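Glutamate ABC superfamily ATP binding cassette transporter, binding protein (Enterococcus faecium DO, PDB 5EYF) probably serves as the extracellular solute-binding protein of an ABC transporter, capturing L-glutamate in a cleft between two lobes for delivery to the membrane components. Local coordinates at residues R26-M31 with V101-G106; A138-Q143 with T194-P199; E158-L163 with D169-D174; I177-A182 with Y188-G193. All coordinates share one frame; numbering follows the deposited sequence.

Interaction 1 of 4, residues R26-M31 with V101-G106; sequences RLFGMM and VYFDAG
F28 and F103 form a T-shaped (edge-to-face) aromatic pair buried near the centre of the chain, where the bend ahead of strand 29-32 faces the long strand 103-112. The ring centroids are 5.2 Å apart and the planes stand at 87°, almost perpendicular. F28 supplies the edge: its CZ is the leading atom, 3.9 Å from F103 CZ, and it sits over one face of the F103 ring, displaced from the centre toward the rim. The backbones stay well apart, with 10.6 Å between F28 CA and F103 CA, and the two rings bridge that gap.

F103 extends its ring across it because CG lies opposite the backbone N (chi1 -170°). F28 and G29 together form a classic beta bulge against strand 24-25, and the F28 ring leaves the chain at this irregularity. Along its own strand, F103 has the methyl of A105 near its ring plane.

Other groups enclose the pair. The ring of F236 meets both phenylalanines, Y200 meets F103, and A176 of helix 175-182 touches both; F28 also packs on T85, a glutamate-binding residue. The side chain of F103 is about 8 Å from the bound glutamate. Strand 103-112 runs from the region of the first lobe into the sheet of the second, consistent with the interlobe connections of this family. With no hydrogen bond between the segments, cohesion here rests on dispersion and on the weak electrostatic attraction between C-H edge and pi face, which suits the near-perpendicular setting of the rings, both buried from water.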
loop_
_atom_site.group_PDB
_atom_site.type_symbol
_atom_site.label_atom_id
_atom_site.label_comp_id
_atom_site.label_asym_id
_atom_site.label_seq_id
_atom_site.Cartn_x
_atom_site.Cartn_y
_atom_site.Cartn_z
ATOM N N ARG B 26 1.357 -17.462 -11.086
ATOM C CA ARG B 26 0.205 -17.133 -11.923
ATOM C C ARG B 26 -0.283 -15.723 -11.616
ATOM O O ARG B 26 -0.362 -15.325 -10.452
ATOM C CB ARG B 26 -0.943 -18.123 -11.717
ATOM C CG ARG B 26 -2.015 -18.028 -12.811
ATOM C CD ARG B 26 -3.189 -19.002 -12.619
ATOM N NE ARG B 26 -4.211 -18.432 -11.746
ATOM C CZ ARG B 26 -5.236 -17.693 -12.164
ATOM N NH1 ARG B 26 -6.096 -17.197 -11.285
ATOM N NH2 ARG B 26 -5.405 -17.444 -13.453
ATOM N N LEU B 27 -0.626 -14.993 -12.681
ATOM C CA LEU B 27 -1.091 -13.593 -12.706
ATOM C C LEU B 27 0.061 -12.598 -12.781
ATOM O O LEU B 27 -0.171 -11.422 -13.108
ATOM C CB LEU B 27 -2.015 -13.218 -11.535
ATOM C CG LEU B 27 -3.228 -14.138 -11.339
ATOM C CD1 LEU B 27 -4.090 -13.656 -10.160
ATOM C CD2 LEU B 27 -4.020 -14.181 -12.634
ATOM N N PHE B 28 1.291 -13.032 -12.474
ATOM C CA PHE B 28 2.433 -12.116 -12.490
ATOM C C PHE B 28 3.518 -12.535 -13.469
ATOM O O PHE B 28 3.897 -11.738 -14.331
ATOM C CB PHE B 28 3.016 -11.945 -11.084
ATOM C CG PHE B 28 2.130 -11.157 -10.190
ATOM C CD1 PHE B 28 2.157 -9.763 -10.228
ATOM C CD2 PHE B 28 1.220 -11.797 -9.367
ATOM C CE1 PHE B 28 1.311 -9.020 -9.402
ATOM C CE2 PHE B 28 0.375 -11.063 -8.546
ATOM C CZ PHE B 28 0.434 -9.660 -8.574
ATOM N N GLY B 29 4.038 -13.755 -13.352
ATOM C CA GLY B 29 5.020 -14.260 -14.287
ATOM C C GLY B 29 4.936 -15.754 -14.227
ATOM O O GLY B 29 5.388 -16.357 -13.253
HETATM N N MSE B 30 4.399 -16.345 -15.283
HETATM C CA MSE B 30 4.144 -17.771 -15.336
HETATM C C MSE B 30 4.506 -18.292 -16.708
HETATM O O MSE B 30 3.999 -17.784 -17.694
HETATM C CB MSE B 30 2.676 -18.036 -15.056
HETATM C CG MSE B 30 2.173 -19.320 -15.629
HETATM SE SE MSE B 30 1.608 -20.378 -14.154
HETATM C CE MSE B 30 3.340 -20.849 -13.448
HETATM N N MSE B 31 5.365 -19.307 -16.784
HETATM C CA MSE B 31 5.696 -19.883 -18.083
HETATM C C MSE B 31 4.511 -20.659 -18.627
HETATM O O MSE B 31 3.994 -21.559 -17.966
HETATM C CB MSE B 31 6.909 -20.788 -17.983
HETATM C CG MSE B 31 7.130 -21.583 -19.270
HETATM SE SE MSE B 31 7.523 -20.473 -20.838
HETATM C CE MSE B 31 9.261 -19.828 -20.317
ATOM N N VAL B 101 6.487 2.450 -6.915
ATOM C CA VAL B 101 5.608 1.306 -6.663
ATOM C C VAL B 101 4.670 1.109 -7.845
ATOM O O VAL B 101 4.079 2.063 -8.357
ATOM C CB VAL B 101 4.823 1.536 -5.366
ATOM C CG1 VAL B 101 3.705 0.469 -5.135
ATOM C CG2 VAL B 101 5.779 1.540 -4.163
ATOM N N TYR B 102 4.528 -0.139 -8.300
ATOM C CA TYR B 102 3.589 -0.400 -9.393
ATOM C C TYR B 102 2.465 -1.388 -9.031
ATOM O O TYR B 102 1.581 -1.634 -9.871
ATOM C CB TYR B 102 4.354 -0.881 -10.669
ATOM C CG TYR B 102 4.904 -2.280 -10.527
ATOM C CD1 TYR B 102 4.187 -3.373 -11.024
ATOM C CD2 TYR B 102 6.110 -2.528 -9.841
ATOM C CE1 TYR B 102 4.642 -4.661 -10.853
ATOM C CE2 TYR B 102 6.579 -3.837 -9.675
ATOM C CZ TYR B 102 5.825 -4.885 -10.150
ATOM O OH TYR B 102 6.245 -6.187 -9.931
ATOM N N PHE B 103 2.464 -1.963 -7.819
ATOM C CA PHE B 103 1.391 -2.841 -7.364
ATOM C C PHE B 103 1.388 -2.804 -5.836
ATOM O O PHE B 103 2.450 -2.817 -5.221
ATOM C CB PHE B 103 1.589 -4.296 -7.859
ATOM C CG PHE B 103 0.389 -5.192 -7.620
ATOM C CD1 PHE B 103 -0.612 -5.311 -8.572
ATOM C CD2 PHE B 103 0.244 -5.887 -6.412
ATOM C CE1 PHE B 103 -1.735 -6.106 -8.348
ATOM C CE2 PHE B 103 -0.866 -6.710 -6.194
ATOM C CZ PHE B 103 -1.862 -6.814 -7.156
ATOM N N ASP B 104 0.198 -2.828 -5.243
ATOM C CA ASP B 104 0.026 -2.706 -3.799
ATOM C C ASP B 104 -0.532 -4.011 -3.212
ATOM O O ASP B 104 -1.742 -4.185 -3.111
ATOM C CB ASP B 104 -0.915 -1.513 -3.558
ATOM C CG ASP B 104 -0.846 -0.970 -2.165
ATOM O OD1 ASP B 104 -0.038 -1.486 -1.378
ATOM O OD2 ASP B 104 -1.593 0.012 -1.881
ATOM N N ALA B 105 0.356 -4.934 -2.842
ATOM C CA ALA B 105 -0.060 -6.221 -2.287
ATOM C C ALA B 105 -0.033 -6.178 -0.757
ATOM O O ALA B 105 0.252 -5.151 -0.138
ATOM C CB ALA B 105 0.814 -7.360 -2.848
ATOM N N GLY B 106 -0.321 -7.319 -0.137
ATOM C CA GLY B 106 -0.184 -7.447 1.308
ATOM C C GLY B 106 -0.199 -8.905 1.674
ATOM O O GLY B 106 -0.862 -9.698 1.016
#

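Interaction 2 of 4, residues A138-Q143 with T194-P199; sequences AANIRQ and TFTNEP. With MG (magnesium ion), chain D.
N140 and I141 of helix 136-144 pack on one part of segment 194-199, through F195, T196 and E198, while the same short segment also carries a magnesium ion well away from the helix. N197 OD1 binds the magnesium at 2.1 Å. Four waters and N197 OD1 of the second subunit complete six oxygen ligands, so the ion joins the two chains. Water 1, one of the four, donates a hydrogen bond to T196 O (2.8 Å) and also hydrogen-bonds T194 OG1, tying the inner hydration shell to the loop.

Against the helix, the contact has a polar and an apolar half. The amide of N140 approaches the carboxylate of E198 from the opposite direction, their planes 50° apart, with 3.1 Å between N140 ND2 and E198 OE2; N140 ND2 also donates to Q107 OE1. The methyl CG2 of T196 lies 3.8 Å from N140 ND2, its side chain roughly perpendicular to that of N140. With chi1 at 71°, T196 turns OG1 to E198, and OG1 donates to the anti lone pair of OE2 at 2.7 Å. The same hydroxyl receives Q107 N, and T87 holds the other carboxylate oxygen, so E198 is steadied at both oxygens. On the apolar side, I141 CD1 reaches F195 CZ at 3.8 Å, slanting against the ring.

E198 belongs to the glutamate pocket, its side chain about 4 Å from the ligand. The contact lies one turn into a helix whose first residue, T136, binds glutamate, and joins it to E198, consistent with the ligand-facing lobe wall of a family 3 solute-binding protein.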
loop_
_atom_site.group_PDB
_atom_site.type_symbol
_atom_site.label_atom_id
_atom_site.label_comp_id
_atom_site.label_asym_id
_atom_site.label_seq_id
_atom_site.Cartn_x
_atom_site.Cartn_y
_atom_site.Cartn_z
ATOM N N ALA B 138 8.027 -15.748 5.406
ATOM C CA ALA B 138 8.299 -16.534 6.608
ATOM C C ALA B 138 8.743 -15.619 7.734
ATOM O O ALA B 138 8.234 -15.708 8.860
ATOM C CB ALA B 138 9.346 -17.620 6.338
ATOM N N ALA B 139 9.595 -14.651 7.415
ATOM C CA ALA B 139 10.011 -13.685 8.425
ATOM C C ALA B 139 8.832 -12.858 8.931
ATOM O O ALA B 139 8.724 -12.614 10.134
ATOM C CB ALA B 139 11.121 -12.786 7.874
ATOM N N ASN B 140 7.932 -12.422 8.039
ATOM C CA ASN B 140 6.779 -11.650 8.500
ATOM C C ASN B 140 5.870 -12.475 9.403
ATOM O O ASN B 140 5.248 -11.929 10.330
ATOM C CB ASN B 140 5.967 -11.114 7.321
ATOM C CG ASN B 140 6.654 -9.951 6.597
ATOM O OD1 ASN B 140 7.538 -9.291 7.151
ATOM N ND2 ASN B 140 6.241 -9.707 5.338
ATOM N N ILE B 141 5.735 -13.775 9.133
ATOM C CA ILE B 141 4.937 -14.601 10.034
ATOM C C ILE B 141 5.576 -14.647 11.406
ATOM O O ILE B 141 4.890 -14.554 12.431
ATOM C CB ILE B 141 4.746 -16.025 9.491
ATOM C CG1 ILE B 141 3.641 -16.057 8.466
ATOM C CG2 ILE B 141 4.302 -16.928 10.643
ATOM C CD1 ILE B 141 2.271 -15.853 9.046
ATOM N N ARG B 142 6.895 -14.827 11.456
ATOM C CA ARG B 142 7.538 -14.943 12.755
ATOM C C ARG B 142 7.335 -13.683 13.581
ATOM O O ARG B 142 7.406 -13.730 14.808
ATOM C CB ARG B 142 9.024 -15.274 12.572
ATOM C CG ARG B 142 9.222 -16.625 11.880
ATOM C CD ARG B 142 10.669 -17.114 11.808
ATOM N NE ARG B 142 10.736 -18.519 11.381
ATOM C CZ ARG B 142 11.081 -18.921 10.160
ATOM N NH1 ARG B 142 11.413 -18.023 9.241
ATOM N NH2 ARG B 142 11.107 -20.219 9.855
ATOM N N GLN B 143 7.039 -12.563 12.938
ATOM C CA GLN B 143 6.717 -11.344 13.658
ATOM C C GLN B 143 5.240 -11.252 14.030
ATOM O O GLN B 143 4.899 -10.988 15.190
ATOM C CB GLN B 143 7.120 -10.140 12.817
ATOM C CG GLN B 143 6.670 -8.814 13.399
ATOM C CD GLN B 143 7.236 -7.649 12.631
ATOM O OE1 GLN B 143 8.291 -7.763 12.026
ATOM N NE2 GLN B 143 6.533 -6.528 12.637
ATOM N N THR B 194 -5.355 -8.723 4.954
ATOM C CA THR B 194 -3.896 -8.675 4.873
ATOM C C THR B 194 -3.327 -8.184 6.191
ATOM O O THR B 194 -3.959 -7.394 6.898
ATOM C CB THR B 194 -3.379 -7.766 3.711
ATOM O OG1 THR B 194 -3.862 -6.433 3.865
ATOM C CG2 THR B 194 -3.788 -8.325 2.336
ATOM N N PHE B 195 -2.121 -8.636 6.528
ATOM C CA PHE B 195 -1.503 -8.189 7.770
ATOM C C PHE B 195 -0.141 -7.540 7.542
ATOM O O PHE B 195 0.550 -7.207 8.515
ATOM C CB PHE B 195 -1.414 -9.337 8.805
ATOM C CG PHE B 195 -0.719 -10.588 8.314
ATOM C CD1 PHE B 195 0.651 -10.756 8.492
ATOM C CD2 PHE B 195 -1.440 -11.592 7.679
ATOM C CE1 PHE B 195 1.294 -11.938 8.028
ATOM C CE2 PHE B 195 -0.819 -12.760 7.225
ATOM C CZ PHE B 195 0.541 -12.930 7.389
ATOM N N THR B 196 0.244 -7.328 6.283
ATOM C CA THR B 196 1.354 -6.450 5.954
ATOM C C THR B 196 0.970 -5.609 4.749
ATOM O O THR B 196 -0.014 -5.892 4.053
ATOM C CB THR B 196 2.630 -7.201 5.589
ATOM O OG1 THR B 196 2.450 -7.825 4.309
ATOM C CG2 THR B 196 2.999 -8.256 6.644
ATOM N N ASN B 197 1.781 -4.590 4.466
ATOM C CA ASN B 197 1.754 -3.957 3.152
ATOM C C ASN B 197 2.948 -4.453 2.353
ATOM O O ASN B 197 4.058 -4.513 2.879
ATOM C CB ASN B 197 1.793 -2.437 3.291
ATOM C CG ASN B 197 0.569 -1.921 3.973
ATOM O OD1 ASN B 197 -0.531 -2.449 3.773
ATOM N ND2 ASN B 197 0.742 -0.915 4.805
ATOM N N GLU B 198 2.720 -4.821 1.091
ATOM C CA GLU B 198 3.779 -5.339 0.218
ATOM C C GLU B 198 3.747 -4.543 -1.072
ATOM O O GLU B 198 3.215 -5.013 -2.082
ATOM C CB GLU B 198 3.595 -6.835 -0.069
ATOM C CG GLU B 198 3.533 -7.739 1.175
ATOM C CD GLU B 198 4.845 -7.899 1.910
ATOM O OE1 GLU B 198 5.922 -7.872 1.304
ATOM O OE2 GLU B 198 4.818 -8.083 3.143
ATOM N N PRO B 199 4.289 -3.326 -1.069
ATOM C CA PRO B 199 4.344 -2.539 -2.321
ATOM C C PRO B 199 5.422 -3.082 -3.250
ATOM O O PRO B 199 6.591 -3.181 -2.863
ATOM C CB PRO B 199 4.687 -1.126 -1.841
ATOM C CG PRO B 199 5.402 -1.360 -0.528
ATOM C CD PRO B 199 4.803 -2.577 0.095
HETATM MG MG MG D . -2.112 -2.514 2.404
HETATM O O HOH W 1 -2.086 -4.587 2.654
HETATM O O HOH W 2 -0.792 -2.699 0.854
HETATM O O HOH W 3 -3.672 -2.375 3.778
HETATM O O HOH W 4 -2.076 -0.411 2.381
#

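Interaction 3 of 4, residues E158-L163 with D169-D174; sequences EAFTAL and DAMTTD. With GLU (glutamic acid), chain E.
M171, a selenomethionine, is the main bump: it projects from strand 170-172 into a shallow hollow on helix 156-164 walled by A159, F160 and L163. Its chain is fully extended (chi1 171°, with the later torsions also near 180°), which carries the selenium and the terminal methyl up onto the helix. The methyl CE rests on A159 CB at 3.8 Å, where the small alanine gives a low floor. M171 SE nestles against the start of the next residue, 3.8 Å from F160 N and 4.0 Å from F160 CB, and it lies near the plane of the F160 ring at its edge.

L163 is the answering bump from the helix. Its two methyls divide the work: CD2 meets M171 CB at 4.0 Å, crossing that side chain at about a right angle, and CD1 settles on the backbone, 3.7 Å from A170 N. I181 of helix 175-182 closes over M171 from another side. The segment axes approach to 8.3 Å and run nearly antiparallel, at 164°.

Beyond the strand the chain turns a corner, and D174 OD2 accepts a 2.6 Å hydrogen bond from the amino group of the bound glutamate; Y200 OH shares that oxygen. Strand 149-153, helix 156-164 and strand 170-172 make a beta-alpha-beta crossover that skips strand 128-132, with the ligand-binding D174 following the strand, consistent with the alpha/beta lobes of the periplasmic-binding-protein fold.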
loop_
_atom_site.group_PDB
_atom_site.type_symbol
_atom_site.label_atom_id
_atom_site.label_comp_id
_atom_site.label_asym_id
_atom_site.label_seq_id
_atom_site.Cartn_x
_atom_site.Cartn_y
_atom_site.Cartn_z
ATOM N N GLU B 158 5.134 -26.444 -4.069
ATOM C CA GLU B 158 5.395 -27.364 -2.962
ATOM C C GLU B 158 4.634 -26.935 -1.717
ATOM O O GLU B 158 4.081 -27.771 -0.986
ATOM C CB GLU B 158 6.891 -27.386 -2.660
ATOM C CG GLU B 158 7.619 -28.643 -2.955
ATOM C CD GLU B 158 8.578 -28.991 -1.831
ATOM O OE1 GLU B 158 9.369 -28.109 -1.423
ATOM O OE2 GLU B 158 8.511 -30.135 -1.332
ATOM N N ALA B 159 4.611 -25.622 -1.452
ATOM C CA ALA B 159 3.869 -25.105 -0.314
ATOM C C ALA B 159 2.391 -25.419 -0.445
ATOM O O ALA B 159 1.736 -25.785 0.535
ATOM C CB ALA B 159 4.090 -23.587 -0.207
ATOM N N PHE B 160 1.843 -25.302 -1.653
ATOM C CA PHE B 160 0.418 -25.568 -1.814
ATOM C C PHE B 160 0.086 -27.060 -1.725
ATOM O O PHE B 160 -0.939 -27.428 -1.142
ATOM C CB PHE B 160 -0.085 -24.972 -3.126
ATOM C CG PHE B 160 -1.539 -25.166 -3.326
ATOM C CD1 PHE B 160 -2.432 -24.681 -2.380
ATOM C CD2 PHE B 160 -2.029 -25.852 -4.430
ATOM C CE1 PHE B 160 -3.778 -24.854 -2.520
ATOM C CE2 PHE B 160 -3.392 -26.023 -4.581
ATOM C CZ PHE B 160 -4.262 -25.526 -3.623
ATOM N N THR B 161 0.917 -27.944 -2.297
ATOM C CA THR B 161 0.601 -29.356 -2.102
ATOM C C THR B 161 0.747 -29.753 -0.636
ATOM O O THR B 161 -0.017 -30.593 -0.156
ATOM C CB THR B 161 1.444 -30.258 -3.015
ATOM O OG1 THR B 161 2.834 -29.989 -2.825
ATOM C CG2 THR B 161 1.074 -30.033 -4.492
ATOM N N ALA B 162 1.674 -29.130 0.104
ATOM C CA ALA B 162 1.768 -29.401 1.533
ATOM C C ALA B 162 0.499 -28.957 2.246
ATOM O O ALA B 162 0.011 -29.650 3.148
ATOM C CB ALA B 162 2.993 -28.722 2.135
ATOM N N LEU B 163 -0.072 -27.824 1.831
ATOM C CA LEU B 163 -1.351 -27.403 2.398
ATOM C C LEU B 163 -2.438 -28.418 2.064
ATOM O O LEU B 163 -3.230 -28.813 2.935
ATOM C CB LEU B 163 -1.734 -26.009 1.873
ATOM C CG LEU B 163 -3.038 -25.467 2.452
ATOM C CD1 LEU B 163 -2.896 -25.177 3.948
ATOM C CD2 LEU B 163 -3.462 -24.180 1.718
ATOM N N ASP B 169 -1.333 -25.998 8.326
ATOM C CA ASP B 169 -2.692 -25.554 8.562
ATOM C C ASP B 169 -3.061 -24.342 7.721
ATOM O O ASP B 169 -4.255 -24.092 7.509
ATOM C CB ASP B 169 -2.888 -25.202 10.048
ATOM C CG ASP B 169 -2.569 -26.357 10.987
ATOM O OD1 ASP B 169 -3.376 -27.305 11.080
ATOM O OD2 ASP B 169 -1.512 -26.319 11.651
ATOM N N ALA B 170 -2.066 -23.595 7.239
ATOM C CA ALA B 170 -2.294 -22.387 6.459
ATOM C C ALA B 170 -1.073 -22.143 5.598
ATOM O O ALA B 170 0.036 -22.531 5.965
ATOM C CB ALA B 170 -2.551 -21.153 7.356
HETATM N N MSE B 171 -1.298 -21.563 4.421
HETATM C CA MSE B 171 -0.203 -21.134 3.566
HETATM C C MSE B 171 -0.181 -19.614 3.552
HETATM O O MSE B 171 -1.236 -18.991 3.550
HETATM C CB MSE B 171 -0.356 -21.700 2.150
HETATM C CG MSE B 171 0.617 -21.116 1.156
HETATM SE SE MSE B 171 0.357 -21.996 -0.548
HETATM C CE MSE B 171 1.709 -20.921 -1.525
ATOM N N THR B 172 1.012 -19.032 3.525
ATOM C CA THR B 172 1.134 -17.580 3.494
ATOM C C THR B 172 2.086 -17.106 2.406
ATOM O O THR B 172 3.122 -17.731 2.141
ATOM C CB THR B 172 1.562 -17.052 4.883
ATOM O OG1 THR B 172 1.393 -15.630 4.900
ATOM C CG2 THR B 172 3.003 -17.387 5.233
ATOM N N THR B 173 1.676 -16.023 1.736
ATOM C CA THR B 173 2.500 -15.218 0.842
ATOM C C THR B 173 1.590 -14.056 0.464
ATOM O O THR B 173 0.605 -13.806 1.175
ATOM C CB THR B 173 3.045 -16.002 -0.379
ATOM O OG1 THR B 173 3.835 -15.127 -1.208
ATOM C CG2 THR B 173 1.935 -16.599 -1.247
ATOM N N ASP B 174 1.910 -13.318 -0.587
ATOM C CA ASP B 174 1.145 -12.117 -0.872
ATOM C C ASP B 174 -0.265 -12.490 -1.309
ATOM O O ASP B 174 -0.468 -13.476 -2.023
ATOM C CB ASP B 174 1.804 -11.298 -1.975
ATOM C CG ASP B 174 3.186 -10.760 -1.608
ATOM O OD1 ASP B 174 3.539 -10.763 -0.403
ATOM O OD2 ASP B 174 3.934 -10.344 -2.561
HETATM N N GLU E . 6.446 -9.755 -2.289
HETATM C CA GLU E . 7.119 -10.593 -1.284
HETATM C C GLU E . 8.628 -10.404 -1.360
HETATM O O GLU E . 9.137 -9.656 -2.204
HETATM C CB GLU E . 6.753 -12.082 -1.445
HETATM C CG GLU E . 6.817 -12.611 -2.878
HETATM C CD GLU E . 8.231 -12.802 -3.420
HETATM O OE1 GLU E . 8.389 -12.703 -4.641
HETATM O OE2 GLU E . 9.169 -13.135 -2.658
HETATM O OXT GLU E . 9.381 -10.986 -0.554
#

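Interaction 4 of 4, residues I177-A182 with Y188-G193; sequences ILLGIA and YELVGG
L190 of strand 188-191 supplies nearly all the apolar contact with helix 175-182, chiefly through one methyl group. Its CD1 meets three helix residues: L179 CD2 at 3.9 Å, L178 CB at 4.0 Å and A182 CB at 4.1 Å. These positions lie along one side of the helix, and the methyl dips between them. CG of L190 lies opposite its own carbonyl carbon (chi1 -78°), a setting that directs the branch to the helix. L179 does not begin by facing the strand, but its CD2 end swings in and meets L190 at about a right angle. L178 offers its CB here, and its outer atoms turn to T173 and to L110 of strand 103-112.

The contact with backbone is closer to the helix end. A182 CB lies 4.1 Å from Y188 O, and the small side chain lets the two chains come together, with 5.9 Å between A182 CA and Y188 CA. The ring of Y188 leads away from this helix to an edge-to-face contact with F160. The axes of the two elements come within 8.4 Å and run at 155°, roughly antiparallel.

Hydrogen bonds stay inside each element or go elsewhere. A182 N bonds L178 O within the helix, G180 O receives R26 NE, and E189 and V191 pair with strand 103-112. G192 N bonds D121 of the second subunit. No hydrogen bond passes between helix and strand, so their joining depends on complementary shape and on the shedding of water from leucine and alanine carbons, with L190, itself partly exposed, as the shared apolar partner.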
loop_
_atom_site.group_PDB
_atom_site.type_symbol
_atom_site.label_atom_id
_atom_site.label_comp_id
_atom_site.label_asym_id
_atom_site.label_seq_id
_atom_site.Cartn_x
_atom_site.Cartn_y
_atom_site.Cartn_z
ATOM N N ILE B 177 -0.784 -13.266 -4.973
ATOM C CA ILE B 177 -0.222 -14.549 -5.369
ATOM C C ILE B 177 -1.137 -15.679 -4.931
ATOM O O ILE B 177 -1.404 -16.607 -5.705
ATOM C CB ILE B 177 1.190 -14.708 -4.792
ATOM C CG1 ILE B 177 2.096 -13.595 -5.355
ATOM C CG2 ILE B 177 1.733 -16.122 -5.082
ATOM C CD1 ILE B 177 3.473 -13.523 -4.730
ATOM N N LEU B 178 -1.659 -15.595 -3.700
ATOM C CA LEU B 178 -2.577 -16.617 -3.203
ATOM C C LEU B 178 -3.842 -16.661 -4.036
ATOM O O LEU B 178 -4.418 -17.733 -4.231
ATOM C CB LEU B 178 -2.935 -16.346 -1.747
ATOM C CG LEU B 178 -1.810 -16.597 -0.760
ATOM C CD1 LEU B 178 -2.254 -16.185 0.635
ATOM C CD2 LEU B 178 -1.394 -18.043 -0.787
ATOM N N LEU B 179 -4.303 -15.500 -4.512
ATOM C CA LEU B 179 -5.427 -15.490 -5.443
ATOM C C LEU B 179 -5.128 -16.321 -6.678
ATOM O O LEU B 179 -5.997 -17.049 -7.160
ATOM C CB LEU B 179 -5.776 -14.059 -5.846
ATOM C CG LEU B 179 -6.680 -13.272 -4.893
ATOM C CD1 LEU B 179 -6.960 -11.905 -5.480
ATOM C CD2 LEU B 179 -7.973 -14.013 -4.615
ATOM N N GLY B 180 -3.913 -16.196 -7.228
ATOM C CA GLY B 180 -3.533 -17.012 -8.370
ATOM C C GLY B 180 -3.635 -18.490 -8.078
ATOM O O GLY B 180 -3.860 -19.299 -8.988
ATOM N N ILE B 181 -3.506 -18.858 -6.810
ATOM C CA ILE B 181 -3.644 -20.243 -6.383
ATOM C C ILE B 181 -5.093 -20.589 -6.050
ATOM O O ILE B 181 -5.554 -21.693 -6.340
ATOM C CB ILE B 181 -2.709 -20.502 -5.187
ATOM C CG1 ILE B 181 -1.261 -20.188 -5.562
ATOM C CG2 ILE B 181 -2.874 -21.942 -4.692
ATOM C CD1 ILE B 181 -0.342 -20.005 -4.371
ATOM N N ALA B 182 -5.842 -19.677 -5.427
ATOM C CA ALA B 182 -7.205 -20.012 -5.017
ATOM C C ALA B 182 -8.148 -20.094 -6.210
ATOM O O ALA B 182 -9.122 -20.858 -6.177
ATOM C CB ALA B 182 -7.736 -18.992 -4.013
ATOM N N TYR B 188 -10.157 -24.009 -1.276
ATOM C CA TYR B 188 -9.308 -23.156 -0.453
ATOM C C TYR B 188 -9.708 -21.701 -0.639
ATOM O O TYR B 188 -10.190 -21.312 -1.704
ATOM C CB TYR B 188 -7.838 -23.355 -0.814
ATOM C CG TYR B 188 -7.450 -24.781 -0.578
ATOM C CD1 TYR B 188 -6.918 -25.170 0.639
ATOM C CD2 TYR B 188 -7.666 -25.754 -1.544
ATOM C CE1 TYR B 188 -6.594 -26.467 0.887
ATOM C CE2 TYR B 188 -7.359 -27.054 -1.298
ATOM C CZ TYR B 188 -6.823 -27.404 -0.076
ATOM O OH TYR B 188 -6.506 -28.705 0.171
ATOM N N GLU B 189 -9.509 -20.899 0.408
ATOM C CA GLU B 189 -9.883 -19.491 0.338
ATOM C C GLU B 189 -8.895 -18.655 1.136
ATOM O O GLU B 189 -8.251 -19.136 2.084
ATOM C CB GLU B 189 -11.321 -19.253 0.847
ATOM C CG GLU B 189 -11.550 -19.553 2.324
ATOM C CD GLU B 189 -13.018 -19.419 2.732
ATOM O OE1 GLU B 189 -13.808 -18.908 1.917
ATOM O OE2 GLU B 189 -13.388 -19.830 3.857
ATOM N N LEU B 190 -8.802 -17.381 0.759
ATOM C CA LEU B 190 -8.098 -16.403 1.587
ATOM C C LEU B 190 -8.959 -16.047 2.792
ATOM O O LEU B 190 -10.189 -15.964 2.692
ATOM C CB LEU B 190 -7.755 -15.123 0.793
ATOM C CG LEU B 190 -6.558 -15.122 -0.169
ATOM C CD1 LEU B 190 -6.869 -15.997 -1.387
ATOM C CD2 LEU B 190 -6.213 -13.720 -0.625
ATOM N N VAL B 191 -8.321 -15.890 3.950
ATOM C CA VAL B 191 -9.038 -15.536 5.171
ATOM C C VAL B 191 -8.261 -14.455 5.892
ATOM O O VAL B 191 -7.021 -14.481 5.938
ATOM C CB VAL B 191 -9.258 -16.740 6.126
ATOM C CG1 VAL B 191 -10.124 -17.809 5.475
ATOM C CG2 VAL B 191 -7.936 -17.349 6.597
ATOM N N GLY B 192 -9.002 -13.518 6.479
ATOM C CA GLY B 192 -8.439 -12.523 7.366
ATOM C C GLY B 192 -7.836 -11.307 6.707
ATOM O O GLY B 192 -7.111 -10.562 7.381
ATOM N N GLY B 193 -8.092 -11.067 5.421
ATOM C CA GLY B 193 -7.533 -9.819 4.882
ATOM C C GLY B 193 -6.014 -9.876 4.759
ATOM O O GLY B 193 -5.431 -10.943 4.505
#

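How the interactions relate
All four contacts reach the sheet built round strand 103-112. Interaction 1 meets interaction 2 where A105 O probably accepts a hydrogen bond from E198 N (2.8 Å), and interaction 4 where R26 NE probably bonds G180 O (2.9 Å). Interactions 3 and 4, with centres about 10 Å apart, share one hydrophobic layer: M171 CE lies 3.6 Å from I181 CD1. Interaction 2 joins interaction 3 beside the ligand, with E198 CG 3.4 Å from D174 OD1. Pocket residues E198, D174 and I177 come from interactions 2, 3 and 4; interaction 1 reaches D174 through A105, CB to CB 4.2 Å. Segments of interactions 1, 2 and 4 also touch the second subunit.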